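Long-range contact in agmatine N-acetyltransferase (Drosophila melanogaster, PDB 7CIW), which acetylates agmatine as a GNAT-fold N-acetyltransferase that uses acetyl-CoA, and probably also acylates arylalkylamines such as dopamine and serotonin: residues A[61-66]-A[73-78]. The protein carries 1 engineered substitution. Residues are numbered along the deposited sequence; the frame is centred on the assembly and turned at random.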
ATOM      1  N   THR A  61      -5.122  -9.603  -7.001  1.00 14.61           N
ATOM      2  CA  THR A  61      -5.154  -8.148  -6.969  1.00 16.43           C
ATOM      3  C   THR A  61      -3.753  -7.570  -6.811  1.00 17.40           C
ATOM      4  O   THR A  61      -3.602  -6.404  -6.428  1.00 16.44           O
ATOM      5  CB  THR A  61      -6.060  -7.678  -5.833  1.00 15.80           C
ATOM      6  OG1 THR A  61      -5.763  -8.440  -4.659  1.00 17.71           O
ATOM      7  CG2 THR A  61      -7.514  -7.894  -6.210  1.00 16.81           C
ATOM      8  N   CYS A  62      -2.732  -8.366  -7.096  1.00 12.98           N
ATOM      9  CA  CYS A  62      -1.340  -7.957  -6.994  1.00 14.48           C
ATOM     10  C   CYS A  62      -0.725  -8.032  -8.384  1.00 15.49           C
ATOM     11  O   CYS A  62      -0.910  -9.035  -9.082  1.00 15.31           O
ATOM     12  CB  CYS A  62      -0.595  -8.869  -6.028  1.00 17.11           C
ATOM     13  SG  CYS A  62      -1.163  -8.691  -4.335  1.00 17.91           S
ATOM     14  N   PHE A  63      -0.039  -6.964  -8.804  1.00 14.42           N
ATOM     15  CA  PHE A  63       0.472  -6.869 -10.166  1.00 14.72           C
ATOM     16  C   PHE A  63       1.918  -6.398 -10.167  1.00 13.89           C
ATOM     17  O   PHE A  63       2.345  -5.660  -9.281  1.00 12.79           O
ATOM     18  CB  PHE A  63      -0.386  -5.921 -11.021  1.00 12.84           C
ATOM     19  CG  PHE A  63      -1.821  -6.340 -11.106  1.00 13.73           C
ATOM     20  CD1 PHE A  63      -2.246  -7.195 -12.105  1.00 16.80           C
ATOM     21  CD2 PHE A  63      -2.738  -5.891 -10.176  1.00 14.70           C
ATOM     22  CE1 PHE A  63      -3.575  -7.595 -12.179  1.00 19.24           C
ATOM     23  CE2 PHE A  63      -4.063  -6.281 -10.243  1.00 19.19           C
ATOM     24  CZ  PHE A  63      -4.478  -7.141 -11.243  1.00 18.89           C
ATOM     25  N   VAL A  64       2.669  -6.839 -11.180  1.00 14.59           N
ATOM     26  CA  VAL A  64       4.045  -6.398 -11.365  1.00 14.69           C
ATOM     27  C   VAL A  64       4.253  -5.923 -12.792  1.00 15.60           C
ATOM     28  O   VAL A  64       3.593  -6.380 -13.730  1.00 17.75           O
ATOM     29  CB  VAL A  64       5.060  -7.508 -11.021  1.00 15.02           C
ATOM     30  CG1 VAL A  64       5.040  -7.792  -9.525  1.00 14.79           C
ATOM     31  CG2 VAL A  64       4.787  -8.780 -11.828  1.00 15.30           C
ATOM     32  N   ALA A  65       5.196  -5.002 -12.951  1.00 14.46           N
ATOM     33  CA  ALA A  65       5.718  -4.631 -14.260  1.00 14.21           C
ATOM     34  C   ALA A  65       7.039  -5.355 -14.483  1.00 17.03           C
ATOM     35  O   ALA A  65       7.917  -5.337 -13.612  1.00 16.88           O
ATOM     36  CB  ALA A  65       5.913  -3.116 -14.364  1.00 15.12           C
ATOM     37  N   LEU A  66       7.157  -6.010 -15.637  1.00 17.45           N
ATOM     38  CA  LEU A  66       8.285  -6.860 -15.990  1.00 22.19           C
ATOM     39  C   LEU A  66       9.060  -6.239 -17.138  1.00 20.92           C
ATOM     40  O   LEU A  66       8.467  -5.719 -18.085  1.00 20.55           O
ATOM     41  CB  LEU A  66       7.819  -8.251 -16.434  1.00 21.63           C
ATOM     42  CG  LEU A  66       7.180  -9.211 -15.453  1.00 19.58           C
ATOM     43  CD1 LEU A  66       6.792 -10.505 -16.182  1.00 24.99           C
ATOM     44  CD2 LEU A  66       8.152  -9.489 -14.329  1.00 19.79           C
ATOM     45  N   ALA A  73       8.464  -2.867 -10.993  1.00 14.81           N
ATOM     46  CA  ALA A  73       7.456  -2.140 -10.236  1.00 13.61           C
ATOM     47  C   ALA A  73       6.431  -3.150  -9.740  1.00 13.58           C
ATOM     48  O   ALA A  73       6.259  -4.215 -10.335  1.00 15.12           O
ATOM     49  CB  ALA A  73       6.787  -1.049 -11.083  1.00 16.34           C
ATOM     50  N   ALA A  74       5.750  -2.813  -8.652  1.00 12.34           N
ATOM     51  CA  ALA A  74       4.778  -3.744  -8.098  1.00 11.32           C
ATOM     52  C   ALA A  74       3.706  -2.994  -7.327  1.00 12.07           C
ATOM     53  O   ALA A  74       3.968  -1.945  -6.735  1.00 12.90           O
ATOM     54  CB  ALA A  74       5.441  -4.768  -7.163  1.00 17.29           C
ATOM     55  N   VAL A  75       2.502  -3.566  -7.311  1.00 12.20           N
ATOM     56  CA  VAL A  75       1.409  -3.069  -6.482  1.00 12.83           C
ATOM     57  C   VAL A  75       0.750  -4.253  -5.786  1.00 12.12           C
ATOM     58  O   VAL A  75       0.580  -5.326  -6.374  1.00 13.03           O
ATOM     59  CB  VAL A  75       0.403  -2.241  -7.320  1.00 10.32           C
ATOM     60  CG1 VAL A  75      -0.280  -3.106  -8.405  1.00 11.62           C
ATOM     61  CG2 VAL A  75      -0.618  -1.512  -6.418  1.00 11.14           C
ATOM     62  N   VAL A  76       0.444  -4.081  -4.507  1.00 11.51           N
ATOM     63  CA  VAL A  76      -0.207  -5.106  -3.704  1.00 10.04           C
ATOM     64  C   VAL A  76      -1.505  -4.505  -3.202  1.00 13.01           C
ATOM     65  O   VAL A  76      -1.493  -3.435  -2.585  1.00 12.89           O
ATOM     66  CB  VAL A  76       0.681  -5.563  -2.535  1.00 14.26           C
ATOM     67  CG1 VAL A  76      -0.095  -6.485  -1.599  1.00 15.17           C
ATOM     68  CG2 VAL A  76       1.934  -6.248  -3.051  1.00 17.67           C
ATOM     69  N   ALA A  77      -2.621  -5.169  -3.481  1.00 13.17           N
ATOM     70  CA  ALA A  77      -3.923  -4.664  -3.066  1.00 13.34           C
ATOM     71  C   ALA A  77      -4.759  -5.826  -2.554  1.00 12.70           C
ATOM     72  O   ALA A  77      -4.516  -6.987  -2.891  1.00 12.13           O
ATOM     73  CB  ALA A  77      -4.641  -3.945  -4.215  1.00 14.29           C
ATOM     74  N   GLY A  78      -5.738  -5.510  -1.713  1.00 13.37           N
ATOM     75  CA  GLY A  78      -6.663  -6.514  -1.241  1.00 12.19           C
ATOM     76  C   GLY A  78      -7.958  -5.923  -0.729  1.00 13.01           C
ATOM     77  O   GLY A  78      -8.066  -4.718  -0.492  1.00 13.35           O
TER
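Phe63 and Val75 form an antiparallel hydrogen-bonded pair, with Phe63 N to Val75 O at 3.0 Å and Val75 N to Phe63 O at 2.9 Å. Ala65 N adds a bond of 2.9 Å to Ala73 O. At the other end the backbone bond from Ala77 N to Thr61 O is weak, but Thr61 OG1 donates to Ala77 O at 2.6 Å. The Thr61 chi1 of 45° sets OG1 between the backbone N and the carbonyl carbon of Thr61, and the hydroxyl meets the Ala77 carbonyl from above its plane. The two segments belong to the beta hairpin of strands 62-67 and 70-80, inside the mixed sheet of the GNAT fold. Strand 10-13 flanks strand 62-67, and strand 125-133 flanks strand 70-80. On one face Val75 CG1 lies at the edge of the Phe63 ring, near its plane, and 3.8 Å from Phe63 CB. The two side chains lie side by side, pointing the same way, and pack on helix 142-156, where Phe63 touches Thr149 and Val75 touches Val150. Val75 also packs on Leu131, and Ala73 on Val133, both CoA-binding residues. On the other face Cys62 SG sits 3.7 Å from Val76 CG1. Val64 CG1 meets Ala74 CB at 3.9 Å, and Leu22 of helix 19-30 packs against both Val64 and Ala74.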